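PDB 4WCT: fructosyl amine:oxygen oxidoreductase from Neosartorya fumigata, which probably oxidises the amine of fructosyl amino acids (Amadori products) with bound flavin-adenine dinucleotide and molecular oxygen, thereby removing the sugar. Local coordinates for residues 253-258 / 360-365; 260-265 / 348-353; 353-358 / 453-458; 364-369 / 386-391. All blocks are in the same frame, centred on the assembly; numbering follows the deposited sequence.

Interaction 1 (253-258 / 360-365); sequences RPTAWT and DADTPD. With FAD (flavin-adenine dinucleotide), chain C.
R253 and D362, and likewise T255 and D360, face each other as hydrogen-bonded antiparallel pairs, with P254 and A361 between them as a non-hydrogen-bonded pair. The outer pairs each close a ring of two bonds: R253 N to D362 O is 2.8 Å, and D360 N to T255 O is 2.9 Å with an N-H...O angle of 168°. Two CA-H...O contacts supplement them, A361 CA to R253 O and P254 CA to D360 O. R253 O is gripped from opposite faces of its plane, by D362 N and by T255 OG1 at 2.8 Å.

These are neighbouring strands of a mixed sheet that bring W257 and D360 to the FAD pocket of this FAD-dependent oxidoreductase. The side chains of R253, T255, D360 and D362 share one of its faces, and the end of D360 leads to the cofactor: OD2 accepts from FAD O3' at 2.6 Å, and G387 N also donates to it.

The charged pair lies side by side. With CG anti to the backbone N (chi1 -177°) and a bend at chi3, R253 brings NH2 to the anti side of D362 OD2, 2.9 Å away, in a salt bridge; NE donates to T255 OG1. R434 also pairs with D362 OD2, while A430 O accepts from R253 NH1.

W257 turns its ring edge to the carboxylate, CH2 lying 3.7 Å from D362 OD2, which is in the ring plane; its CB also touches FAD C7M.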
# COMPACT_ATOMS: atom_id res chain seq x y z
N ARG A 253 2.15 -12.99 -0.30
CA ARG A 253 2.14 -13.19 1.13
C ARG A 253 1.33 -12.09 1.78
O ARG A 253 1.81 -10.98 1.91
CB ARG A 253 3.56 -13.16 1.70
CG ARG A 253 3.59 -13.44 3.17
CD ARG A 253 4.97 -13.28 3.81
NE ARG A 253 5.39 -11.89 3.81
CZ ARG A 253 6.62 -11.49 4.13
NH1 ARG A 253 7.53 -12.38 4.55
NH2 ARG A 253 6.93 -10.21 4.00
N PRO A 254 0.09 -12.40 2.21
CA PRO A 254 -0.64 -11.38 2.94
C PRO A 254 0.07 -11.04 4.25
O PRO A 254 0.37 -11.93 5.04
CB PRO A 254 -2.01 -12.03 3.19
CG PRO A 254 -2.16 -13.02 2.08
CD PRO A 254 -0.76 -13.55 1.85
N THR A 255 0.30 -9.76 4.48
CA THR A 255 1.15 -9.29 5.57
C THR A 255 0.59 -7.98 6.09
O THR A 255 0.07 -7.18 5.30
CB THR A 255 2.62 -9.09 5.09
OG1 THR A 255 3.05 -10.19 4.30
CG2 THR A 255 3.59 -8.89 6.25
N ALA A 256 0.63 -7.80 7.42
CA ALA A 256 0.03 -6.64 8.08
C ALA A 256 1.05 -5.73 8.74
O ALA A 256 2.00 -6.19 9.38
CB ALA A 256 -0.99 -7.07 9.09
N TRP A 257 0.78 -4.43 8.63
CA TRP A 257 1.44 -3.43 9.42
C TRP A 257 0.47 -2.67 10.29
O TRP A 257 -0.72 -2.98 10.32
CB TRP A 257 2.19 -2.53 8.46
CG TRP A 257 3.39 -3.24 7.94
CD1 TRP A 257 4.63 -3.28 8.52
CD2 TRP A 257 3.44 -4.12 6.81
NE1 TRP A 257 5.45 -4.14 7.83
CE2 TRP A 257 4.75 -4.67 6.77
CE3 TRP A 257 2.55 -4.42 5.79
CZ2 TRP A 257 5.14 -5.60 5.79
CZ3 TRP A 257 2.92 -5.39 4.83
CH2 TRP A 257 4.21 -5.96 4.85
N THR A 258 1.03 -1.84 11.17
CA THR A 258 0.31 -1.32 12.32
C THR A 258 0.39 0.21 12.33
O THR A 258 1.43 0.80 11.98
CB THR A 258 0.92 -1.88 13.63
OG1 THR A 258 2.36 -1.91 13.49
CG2 THR A 258 0.42 -3.29 13.86
N ASP A 360 -1.49 -5.72 3.36
CA ASP A 360 -1.10 -5.71 1.94
C ASP A 360 -0.64 -7.13 1.60
O ASP A 360 -0.78 -8.06 2.42
CB ASP A 360 0.04 -4.74 1.73
CG ASP A 360 0.13 -4.18 0.29
OD1 ASP A 360 -0.49 -4.73 -0.66
OD2 ASP A 360 1.02 -3.29 0.07
N ALA A 361 -0.14 -7.31 0.38
CA ALA A 361 0.53 -8.57 0.05
C ALA A 361 1.83 -8.35 -0.69
O ALA A 361 1.90 -7.53 -1.61
CB ALA A 361 -0.42 -9.47 -0.75
N ASP A 362 2.87 -9.06 -0.24
CA ASP A 362 4.20 -9.00 -0.81
C ASP A 362 4.39 -10.13 -1.83
O ASP A 362 4.06 -11.30 -1.57
CB ASP A 362 5.27 -9.18 0.26
CG ASP A 362 5.41 -7.98 1.17
OD1 ASP A 362 5.35 -6.82 0.70
OD2 ASP A 362 5.67 -8.24 2.37
N THR A 363 4.93 -9.76 -2.99
CA THR A 363 5.49 -10.72 -3.93
C THR A 363 6.89 -11.12 -3.45
O THR A 363 7.46 -10.48 -2.56
CB THR A 363 5.56 -10.09 -5.31
OG1 THR A 363 6.36 -8.92 -5.23
CG2 THR A 363 4.13 -9.78 -5.80
N PRO A 364 7.49 -12.17 -4.05
CA PRO A 364 8.80 -12.57 -3.60
C PRO A 364 9.90 -11.50 -3.74
O PRO A 364 10.83 -11.48 -2.95
CB PRO A 364 9.11 -13.78 -4.49
CG PRO A 364 7.78 -14.35 -4.77
CD PRO A 364 6.91 -13.14 -5.00
N ASP A 365 9.80 -10.63 -4.75
CA ASP A 365 10.75 -9.56 -4.93
C ASP A 365 10.22 -8.15 -4.65
O ASP A 365 10.94 -7.15 -4.85
CB ASP A 365 11.31 -9.64 -6.34
CG ASP A 365 10.27 -9.44 -7.43
OD1 ASP A 365 9.07 -9.23 -7.11
OD2 ASP A 365 10.69 -9.56 -8.62
PA FAD C . -6.54 -2.33 -1.05
O1A FAD C . -6.39 -0.84 -1.12
O2A FAD C . -6.40 -3.06 0.26
O5B FAD C . -7.95 -2.66 -1.67
C5B FAD C . -8.40 -4.02 -1.75
C4B FAD C . -9.92 -3.99 -1.86
O4B FAD C . -10.40 -5.34 -2.17
C3B FAD C . -10.64 -3.54 -0.60
O3B FAD C . -11.53 -2.44 -0.84
C2B FAD C . -11.42 -4.78 -0.15
O2B FAD C . -12.62 -4.54 0.57
C1B FAD C . -11.61 -5.52 -1.48
N9A FAD C . -11.84 -6.97 -1.28
C8A FAD C . -11.28 -7.77 -0.35
N7A FAD C . -11.80 -9.02 -0.44
C5A FAD C . -12.63 -9.01 -1.51
C6A FAD C . -13.54 -9.98 -2.11
N6A FAD C . -13.61 -11.24 -1.64
N1A FAD C . -14.32 -9.54 -3.12
C2A FAD C . -14.26 -8.30 -3.63
N3A FAD C . -13.47 -7.35 -3.09
C4A FAD C . -12.67 -7.67 -2.05
N1 FAD C . 2.02 2.33 0.11
C2 FAD C . 2.63 3.49 -0.32
O2 FAD C . 2.69 3.68 -1.53
N3 FAD C . 3.03 4.43 0.54
C4 FAD C . 2.99 4.24 1.88
O4 FAD C . 3.37 5.09 2.72
C4X FAD C . 2.39 3.03 2.40
N5 FAD C . 2.31 2.80 3.74
C5X FAD C . 1.52 1.78 4.18
C6 FAD C . 1.22 1.64 5.53
C7 FAD C . 0.51 0.54 5.98
C7M FAD C . 0.13 0.46 7.41
C8 FAD C . 0.02 -0.44 5.00
C8M FAD C . -0.79 -1.62 5.41
C9 FAD C . 0.22 -0.26 3.66
C9A FAD C . 1.00 0.78 3.21
N10 FAD C . 1.29 0.92 1.85
C10 FAD C . 1.91 2.09 1.41
C1' FAD C . 0.90 -0.03 0.82
C2' FAD C . -0.40 0.34 0.13
O2' FAD C . -1.34 0.66 1.15
C3' FAD C . -0.88 -0.86 -0.70
O3' FAD C . 0.21 -1.38 -1.48
C4' FAD C . -2.05 -0.49 -1.61
O4' FAD C . -3.00 0.29 -0.88
C5' FAD C . -2.72 -1.79 -2.06
O5' FAD C . -3.79 -1.46 -2.94
P FAD C . -4.82 -2.62 -3.39
O1P FAD C . -5.86 -1.98 -4.28
O2P FAD C . -3.98 -3.78 -3.89
O3P FAD C . -5.50 -3.05 -2.01

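Interaction 2 (260-265 / 348-353); sequences CHIQMG and ADRPLS
The guanidinium of R350 meets Q263 O at its edge and in its plane, NH2 donating over 3.0 Å at 154°. Water 2 lies in that plane too, accepting from R350 NE and donating to Q263 O, so the carbonyl is held both directly and through water. Bends at chi2 and chi3 (-86° and -81°) fold R350 back to this position, and E268 pairs with NH2 as a second partner. In the conformer described, I262 packs its CG2 on R350 CB, the two side chains crossing at about a right angle.

Further along, S353 N donates to H261 O at 2.8 Å, and water 1 bridges Q263 N and P351 O. L352 turns its CD2 branch onto C260 SG, 3.7 Å away, while S353 OG lies near H261 CB and is hydrogen-bonded to E295. With one direct backbone bond and water filling in for another link, this is the fraying end of an antiparallel strand pair, where the chain turns a corner at S353.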
# COMPACT_ATOMS: atom_id res chain seq x y z
N CYS A 260 -1.26 3.93 14.41
CA CYS A 260 -2.05 4.49 15.49
C CYS A 260 -2.08 6.00 15.33
O CYS A 260 -1.25 6.57 14.62
CB CYS A 260 -1.54 4.07 16.87
SG CYS A 260 0.15 4.55 17.30
N HIS A 261 -3.05 6.63 15.97
CA HIS A 261 -3.29 8.05 15.87
C HIS A 261 -3.25 8.66 17.25
O HIS A 261 -3.76 8.05 18.19
CB HIS A 261 -4.67 8.36 15.30
CG HIS A 261 -4.89 8.02 13.86
ND1 HIS A 261 -6.03 8.41 13.19
CD2 HIS A 261 -4.18 7.26 12.99
CE1 HIS A 261 -6.03 7.88 11.98
NE2 HIS A 261 -4.88 7.25 11.81
N ILE A 262 -2.76 9.89 17.34
CA ILE A 262 -2.85 10.76 18.52
C ILE A 262 -3.67 11.99 18.12
O ILE A 262 -3.43 12.57 17.04
CB ILE A 262 -1.44 11.24 18.97
CG1 ILE A 262 -0.61 10.07 19.46
CG2 ILE A 262 -1.56 12.30 20.05
CD1 ILE A 262 0.81 10.42 19.83
N GLN A 263 -4.58 12.41 18.98
CA GLN A 263 -5.39 13.57 18.72
C GLN A 263 -4.69 14.84 19.18
O GLN A 263 -4.35 14.95 20.36
CB GLN A 263 -6.71 13.41 19.51
CG GLN A 263 -7.56 14.67 19.50
CD GLN A 263 -8.15 14.90 18.15
OE1 GLN A 263 -9.11 14.21 17.75
NE2 GLN A 263 -7.70 15.96 17.48
N MET A 264 -4.39 15.74 18.25
CA MET A 264 -3.69 16.97 18.57
C MET A 264 -4.69 18.02 19.02
O MET A 264 -5.84 18.02 18.59
CB MET A 264 -2.89 17.48 17.36
CG MET A 264 -1.89 16.45 16.80
SD MET A 264 -0.69 15.85 18.00
CE MET A 264 0.39 17.26 18.05
N GLY A 265 -4.25 18.90 19.90
CA GLY A 265 -5.11 19.99 20.37
C GLY A 265 -5.17 21.15 19.39
O GLY A 265 -4.40 21.25 18.43
N ALA A 348 5.04 11.50 23.50
CA ALA A 348 5.24 10.07 23.60
C ALA A 348 4.32 9.35 24.56
O ALA A 348 4.22 8.12 24.47
CB ALA A 348 6.68 9.76 23.96
N ASP A 349 3.74 10.07 25.52
CA ASP A 349 2.82 9.46 26.46
C ASP A 349 1.35 9.81 26.19
O ASP A 349 0.48 9.56 27.04
CB ASP A 349 3.20 9.82 27.89
CG ASP A 349 4.49 9.16 28.35
OD1 ASP A 349 4.70 7.97 28.04
OD2 ASP A 349 5.33 9.86 28.96
N ARG A 350 1.05 10.39 25.04
CA ARG A 350 -0.33 10.80 24.75
C ARG A 350 -1.17 9.56 24.48
O ARG A 350 -0.70 8.59 23.85
CB ARG A 350 -0.38 11.71 23.55
CG ARG A 350 0.30 13.05 23.79
CD ARG A 350 -0.63 14.05 24.42
NE ARG A 350 -1.48 14.66 23.42
CZ ARG A 350 -1.19 15.79 22.76
NH1 ARG A 350 -0.22 16.59 23.18
NH2 ARG A 350 -2.02 16.19 21.82
N PRO A 351 -2.42 9.58 24.92
CA PRO A 351 -3.30 8.46 24.61
C PRO A 351 -3.58 8.32 23.13
O PRO A 351 -3.60 9.31 22.40
CB PRO A 351 -4.59 8.80 25.37
CG PRO A 351 -4.57 10.27 25.51
CD PRO A 351 -3.13 10.70 25.56
N LEU A 352 -3.74 7.08 22.70
CA LEU A 352 -4.08 6.82 21.31
C LEU A 352 -5.56 7.08 21.13
O LEU A 352 -6.39 6.66 21.96
CB LEU A 352 -3.76 5.38 20.93
CG LEU A 352 -2.32 4.93 21.09
CD1 LEU A 352 -2.21 3.50 20.54
CD2 LEU A 352 -1.34 5.89 20.40
N SER A 353 -5.91 7.70 20.01
CA SER A 353 -7.29 7.95 19.68
C SER A 353 -7.89 6.94 18.72
O SER A 353 -9.14 6.88 18.53
CB SER A 353 -7.43 9.36 19.14
OG SER A 353 -6.75 9.52 17.92
O HOH W 1 -5.03 11.30 21.56
O HOH W 2 -4.05 13.49 22.96

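Interaction 3 (353-358 / 453-458); sequences SFARIC and TKIGES. With FAD (flavin-adenine dinucleotide), chain C.
The backbones of F354 and I455 come no nearer than 6.6 Å between CA atoms, and no hydrogen bond joins the extended 353-358 to the irregular 453-458, in which K454 to E457 form a type II beta turn closed by E457 N to K454 O at 3.1 Å.

I455 carries the contact with two branches. CG1 stands anti to the carbonyl carbon (chi1 -61°), and the CD1 it bears reaches A355 CB at 3.5 Å and F354 C at 3.6 Å. CG2, on the other branch, lies 3.7 Å from S353 O. I455 thus touches the backbone at S353 and F354 as well as the methyl of A355. T453 approaches more loosely, its OG1 4.2 Å from A355 CB and hydrogen-bonded to Q327 and I328 N.

At the far end of 353-358, C358 SG lies 2.2 Å from FAD C8M, too short for a non-bonded contact; it is consistent with the cysteinyl thioether link to the flavin 8-methyl known in this family, but the distance alone leaves that doubtful.

The contact lays the C-terminal tail against strand 352-362. On the sheet, A355 also packs on C260 of strand 253-263, while T453 and K454 rest on helix 330-343, at E333 and L330 respectively.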
# COMPACT_ATOMS: atom_id res chain seq x y z
N SER A 353 -5.91 7.70 20.01
CA SER A 353 -7.29 7.95 19.68
C SER A 353 -7.89 6.94 18.72
O SER A 353 -9.14 6.88 18.53
CB SER A 353 -7.43 9.36 19.14
OG SER A 353 -6.75 9.52 17.92
N PHE A 354 -7.00 6.23 18.03
CA PHE A 354 -7.39 5.24 16.99
C PHE A 354 -6.18 4.36 16.75
O PHE A 354 -5.05 4.82 16.84
CB PHE A 354 -7.76 5.93 15.70
CG PHE A 354 -8.20 4.98 14.61
CD1 PHE A 354 -9.40 4.29 14.72
CD2 PHE A 354 -7.41 4.76 13.50
CE1 PHE A 354 -9.81 3.40 13.71
CE2 PHE A 354 -7.78 3.85 12.53
CZ PHE A 354 -8.97 3.18 12.63
N ALA A 355 -6.42 3.10 16.37
CA ALA A 355 -5.35 2.26 15.89
C ALA A 355 -5.94 1.12 15.06
O ALA A 355 -7.09 0.71 15.29
CB ALA A 355 -4.53 1.70 17.05
N ARG A 356 -5.19 0.63 14.08
CA ARG A 356 -5.62 -0.53 13.34
C ARG A 356 -4.46 -1.31 12.75
O ARG A 356 -3.37 -0.74 12.44
CB ARG A 356 -6.66 -0.19 12.25
CG ARG A 356 -6.13 0.35 10.93
CD ARG A 356 -7.29 0.62 10.00
NE ARG A 356 -6.91 1.05 8.65
CZ ARG A 356 -6.82 0.25 7.59
NH1 ARG A 356 -6.87 -1.07 7.68
NH2 ARG A 356 -6.69 0.78 6.40
N ILE A 357 -4.75 -2.56 12.42
CA ILE A 357 -3.91 -3.30 11.51
C ILE A 357 -4.36 -3.07 10.07
O ILE A 357 -5.52 -2.77 9.81
CB ILE A 357 -3.84 -4.79 11.87
CG1 ILE A 357 -5.18 -5.50 11.69
CG2 ILE A 357 -3.28 -4.93 13.29
CD1 ILE A 357 -5.13 -6.98 12.01
N CYS A 358 -3.41 -3.19 9.15
CA CYS A 358 -3.62 -2.82 7.75
C CYS A 358 -2.89 -3.88 6.92
O CYS A 358 -1.70 -4.12 7.14
CB CYS A 358 -3.02 -1.42 7.56
SG CYS A 358 -2.81 -0.80 5.88
N THR A 453 -4.23 -3.17 22.04
CA THR A 453 -4.77 -1.92 22.53
C THR A 453 -6.28 -2.08 22.78
O THR A 453 -6.93 -3.00 22.25
CB THR A 453 -4.50 -0.75 21.55
OG1 THR A 453 -5.00 -1.06 20.24
CG2 THR A 453 -2.99 -0.48 21.44
N LYS A 454 -6.79 -1.18 23.62
CA LYS A 454 -8.17 -1.23 24.09
C LYS A 454 -8.80 0.15 23.92
O LYS A 454 -9.65 0.57 24.71
CB LYS A 454 -8.22 -1.75 25.53
CG LYS A 454 -7.81 -3.22 25.59
CD LYS A 454 -7.28 -3.65 26.97
CE LYS A 454 -6.70 -5.07 26.91
NZ LYS A 454 -5.24 -5.11 26.55
N ILE A 455 -8.56 0.73 22.75
CA ILE A 455 -9.08 2.04 22.45
C ILE A 455 -10.59 1.95 22.32
O ILE A 455 -11.10 1.10 21.60
CB ILE A 455 -8.47 2.61 21.15
CG1 ILE A 455 -6.95 2.74 21.31
CG2 ILE A 455 -9.07 3.98 20.82
CD1 ILE A 455 -6.20 2.75 19.99
N GLY A 456 -11.29 2.82 23.04
CA GLY A 456 -12.76 2.86 22.97
C GLY A 456 -13.46 1.74 23.75
O GLY A 456 -14.67 1.62 23.69
N GLU A 457 -12.70 0.88 24.44
CA GLU A 457 -13.31 -0.18 25.24
C GLU A 457 -13.60 0.30 26.67
O GLU A 457 -13.30 1.45 27.01
CB GLU A 457 -12.38 -1.39 25.32
CG GLU A 457 -12.20 -2.15 24.01
CD GLU A 457 -11.35 -3.39 24.21
OE1 GLU A 457 -11.05 -3.73 25.38
OE2 GLU A 457 -10.94 -4.00 23.20
N SER A 458 -14.14 -0.58 27.50
CA SER A 458 -14.19 -0.35 28.94
C SER A 458 -12.94 -0.91 29.63
O SER A 458 -13.03 -1.80 30.47
CB SER A 458 -15.44 -0.99 29.54
OG SER A 458 -16.61 -0.48 28.92
PA FAD C . -6.54 -2.33 -1.05
O1A FAD C . -6.39 -0.84 -1.12
O2A FAD C . -6.40 -3.06 0.26
O5B FAD C . -7.95 -2.66 -1.67
C5B FAD C . -8.40 -4.02 -1.75
C4B FAD C . -9.92 -3.99 -1.86
O4B FAD C . -10.40 -5.34 -2.17
C3B FAD C . -10.64 -3.54 -0.60
O3B FAD C . -11.53 -2.44 -0.84
C2B FAD C . -11.42 -4.78 -0.15
O2B FAD C . -12.62 -4.54 0.57
C1B FAD C . -11.61 -5.52 -1.48
N9A FAD C . -11.84 -6.97 -1.28
C8A FAD C . -11.28 -7.77 -0.35
N7A FAD C . -11.80 -9.02 -0.44
C5A FAD C . -12.63 -9.01 -1.51
C6A FAD C . -13.54 -9.98 -2.11
N6A FAD C . -13.61 -11.24 -1.64
N1A FAD C . -14.32 -9.54 -3.12
C2A FAD C . -14.26 -8.30 -3.63
N3A FAD C . -13.47 -7.35 -3.09
C4A FAD C . -12.67 -7.67 -2.05
N1 FAD C . 2.02 2.33 0.11
C2 FAD C . 2.63 3.49 -0.32
O2 FAD C . 2.69 3.68 -1.53
N3 FAD C . 3.03 4.43 0.54
C4 FAD C . 2.99 4.24 1.88
O4 FAD C . 3.37 5.09 2.72
C4X FAD C . 2.39 3.03 2.40
N5 FAD C . 2.31 2.80 3.74
C5X FAD C . 1.52 1.78 4.18
C6 FAD C . 1.22 1.64 5.53
C7 FAD C . 0.51 0.54 5.98
C7M FAD C . 0.13 0.46 7.41
C8 FAD C . 0.02 -0.44 5.00
C8M FAD C . -0.79 -1.62 5.41
C9 FAD C . 0.22 -0.26 3.66
C9A FAD C . 1.00 0.78 3.21
N10 FAD C . 1.29 0.92 1.85
C10 FAD C . 1.91 2.09 1.41
C1' FAD C . 0.90 -0.03 0.82
C2' FAD C . -0.40 0.34 0.13
O2' FAD C . -1.34 0.66 1.15
C3' FAD C . -0.88 -0.86 -0.70
O3' FAD C . 0.21 -1.38 -1.48
C4' FAD C . -2.05 -0.49 -1.61
O4' FAD C . -3.00 0.29 -0.88
C5' FAD C . -2.72 -1.79 -2.06
O5' FAD C . -3.79 -1.46 -2.94
P FAD C . -4.82 -2.62 -3.39
O1P FAD C . -5.86 -1.98 -4.28
O2P FAD C . -3.98 -3.78 -3.89
O3P FAD C . -5.50 -3.05 -2.01

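Interaction 4 (364-369 / 386-391); sequences PDRAFL and SGNGAM. With FAD (flavin-adenine dinucleotide), chain C.
R366 reaches S386 side-on, both NE and NH2 donating to the single carbonyl oxygen S386 O, each at 3.0 Å. That oxygen lies in the guanidinium plane, only 5° out of it; the two bonds are equally long, though NH2 comes in closer to the carbonyl plane than NE. The bend at chi3 (59°) turns the NE/NH2 edge of the guanidinium onto S386 O after CB and CG have passed along the serine side chain, R366 CB lying 3.7 Å from S386 CB. The third nitrogen, NH1, bonds to Q432 O.

S386 sends CB toward the R366 backbone, 3.4 Å from R366 O, while its OG is bonded to G384 O and T363 N. F368 lies beside N388, and W36 meets the F368 ring edge-to-face.

Beyond these residues 386-391 wraps the flavin. M391 N donates to FAD O2 at 2.8 Å, a straight bond of 164°, and G389 N gives a weak one to O3'. Two donors on S386 O fix the peptide that leads into the FAD-binding loop. A backbone NH directed at O2 would be expected to stabilise negative charge at the N1-C2=O2 edge of a reduced flavin.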
# COMPACT_ATOMS: atom_id res chain seq x y z
N PRO A 364 7.49 -12.17 -4.05
CA PRO A 364 8.80 -12.57 -3.60
C PRO A 364 9.90 -11.50 -3.74
O PRO A 364 10.83 -11.48 -2.95
CB PRO A 364 9.11 -13.78 -4.49
CG PRO A 364 7.78 -14.35 -4.77
CD PRO A 364 6.91 -13.14 -5.00
N ASP A 365 9.80 -10.63 -4.75
CA ASP A 365 10.75 -9.56 -4.93
C ASP A 365 10.22 -8.15 -4.65
O ASP A 365 10.94 -7.15 -4.85
CB ASP A 365 11.31 -9.64 -6.34
CG ASP A 365 10.27 -9.44 -7.43
OD1 ASP A 365 9.07 -9.23 -7.11
OD2 ASP A 365 10.69 -9.56 -8.62
N ARG A 366 8.98 -8.11 -4.17
CA ARG A 366 8.25 -6.90 -3.85
C ARG A 366 8.07 -5.97 -5.05
O ARG A 366 7.75 -4.79 -4.87
CB ARG A 366 8.87 -6.20 -2.64
CG ARG A 366 8.61 -6.98 -1.35
CD ARG A 366 9.11 -6.28 -0.11
NE ARG A 366 8.49 -4.98 0.06
CZ ARG A 366 9.04 -3.98 0.74
NH1 ARG A 366 10.16 -4.15 1.42
NH2 ARG A 366 8.40 -2.82 0.82
N ALA A 367 8.13 -6.53 -6.27
CA ALA A 367 7.55 -5.88 -7.44
C ALA A 367 6.10 -6.28 -7.59
O ALA A 367 5.65 -7.28 -7.02
CB ALA A 367 8.37 -6.18 -8.71
N PHE A 368 5.32 -5.42 -8.24
CA PHE A 368 3.91 -5.70 -8.45
C PHE A 368 3.69 -6.94 -9.31
O PHE A 368 4.60 -7.50 -9.90
CB PHE A 368 3.21 -4.51 -9.08
CG PHE A 368 3.48 -3.18 -8.38
CD1 PHE A 368 3.56 -3.10 -6.98
CD2 PHE A 368 3.56 -2.01 -9.12
CE1 PHE A 368 3.80 -1.89 -6.36
CE2 PHE A 368 3.85 -0.79 -8.49
CZ PHE A 368 3.97 -0.75 -7.11
N LEU A 369 2.46 -7.40 -9.30
CA LEU A 369 2.07 -8.55 -10.12
C LEU A 369 0.84 -8.16 -10.92
O LEU A 369 -0.28 -8.08 -10.40
CB LEU A 369 1.82 -9.76 -9.24
CG LEU A 369 1.18 -11.01 -9.88
CD1 LEU A 369 1.94 -11.44 -11.12
CD2 LEU A 369 1.05 -12.14 -8.87
N SER A 386 2.88 -4.81 -2.15
CA SER A 386 4.22 -5.03 -1.59
C SER A 386 4.71 -3.81 -0.78
O SER A 386 5.91 -3.57 -0.70
CB SER A 386 5.22 -5.37 -2.69
OG SER A 386 4.92 -6.61 -3.30
N GLY A 387 3.77 -3.08 -0.20
CA GLY A 387 4.06 -1.98 0.68
C GLY A 387 4.29 -0.66 -0.01
O GLY A 387 4.65 0.32 0.64
N ASN A 388 4.12 -0.60 -1.33
CA ASN A 388 4.28 0.70 -2.02
C ASN A 388 3.30 0.87 -3.17
O ASN A 388 3.53 1.61 -4.14
CB ASN A 388 5.72 0.92 -2.51
CG ASN A 388 6.33 -0.31 -3.12
OD1 ASN A 388 5.76 -0.91 -4.03
ND2 ASN A 388 7.53 -0.67 -2.66
N GLY A 389 2.12 0.35 -2.94
CA GLY A 389 1.03 0.48 -3.90
C GLY A 389 0.22 1.77 -3.84
O GLY A 389 -0.53 2.03 -4.77
N ALA A 390 0.14 2.39 -2.67
CA ALA A 390 -0.80 3.49 -2.48
C ALA A 390 -0.38 4.73 -3.26
O ALA A 390 -1.22 5.41 -3.89
CB ALA A 390 -0.98 3.83 -1.00
N MET A 391 0.91 4.99 -3.30
CA MET A 391 1.43 6.13 -4.05
C MET A 391 1.22 5.99 -5.56
O MET A 391 1.28 6.99 -6.30
CB MET A 391 2.90 6.39 -3.74
CG MET A 391 3.83 5.37 -4.33
SD MET A 391 5.58 5.63 -3.97
CE MET A 391 5.68 5.08 -2.28
PA FAD C . -6.54 -2.33 -1.05
O1A FAD C . -6.39 -0.84 -1.12
O2A FAD C . -6.40 -3.06 0.26
O5B FAD C . -7.95 -2.66 -1.67
C5B FAD C . -8.40 -4.02 -1.75
C4B FAD C . -9.92 -3.99 -1.86
O4B FAD C . -10.40 -5.34 -2.17
C3B FAD C . -10.64 -3.54 -0.60
O3B FAD C . -11.53 -2.44 -0.84
C2B FAD C . -11.42 -4.78 -0.15
O2B FAD C . -12.62 -4.54 0.57
C1B FAD C . -11.61 -5.52 -1.48
N9A FAD C . -11.84 -6.97 -1.28
C8A FAD C . -11.28 -7.77 -0.35
N7A FAD C . -11.80 -9.02 -0.44
C5A FAD C . -12.63 -9.01 -1.51
C6A FAD C . -13.54 -9.98 -2.11
N6A FAD C . -13.61 -11.24 -1.64
N1A FAD C . -14.32 -9.54 -3.12
C2A FAD C . -14.26 -8.30 -3.63
N3A FAD C . -13.47 -7.35 -3.09
C4A FAD C . -12.67 -7.67 -2.05
N1 FAD C . 2.02 2.33 0.11
C2 FAD C . 2.63 3.49 -0.32
O2 FAD C . 2.69 3.68 -1.53
N3 FAD C . 3.03 4.43 0.54
C4 FAD C . 2.99 4.24 1.88
O4 FAD C . 3.37 5.09 2.72
C4X FAD C . 2.39 3.03 2.40
N5 FAD C . 2.31 2.80 3.74
C5X FAD C . 1.52 1.78 4.18
C6 FAD C . 1.22 1.64 5.53
C7 FAD C . 0.51 0.54 5.98
C7M FAD C . 0.13 0.46 7.41
C8 FAD C . 0.02 -0.44 5.00
C8M FAD C . -0.79 -1.62 5.41
C9 FAD C . 0.22 -0.26 3.66
C9A FAD C . 1.00 0.78 3.21
N10 FAD C . 1.29 0.92 1.85
C10 FAD C . 1.91 2.09 1.41
C1' FAD C . 0.90 -0.03 0.82
C2' FAD C . -0.40 0.34 0.13
O2' FAD C . -1.34 0.66 1.15
C3' FAD C . -0.88 -0.86 -0.70
O3' FAD C . 0.21 -1.38 -1.48
C4' FAD C . -2.05 -0.49 -1.61
O4' FAD C . -3.00 0.29 -0.88
C5' FAD C . -2.72 -1.79 -2.06
O5' FAD C . -3.79 -1.46 -2.94
P FAD C . -4.82 -2.62 -3.39
O1P FAD C . -5.86 -1.98 -4.28
O2P FAD C . -3.98 -3.78 -3.89
O3P FAD C . -5.50 -3.05 -2.01

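Interactions 1 and 2 join the same two strands, 253-263 and 352-362, with centres 27 Å apart: the first is fully buried and rich in regular backbone bonds and charge, the second partly buried, water-bridged and fraying. Interaction 3 lies on strand 352-362 as well, shares S353 with interaction 2, and is purely van der Waals across its segments. Interaction 4 lies close to interaction 1, whose centre is 8 Å away; they share P364 and D365, and a probable hydrogen bond between A361 O and S386 N couples sheet and loop near the cofactor. Interactions 2 and 3 are both partly buried and peripheral, 3 meeting FAD only through C358 at the far end of its strand.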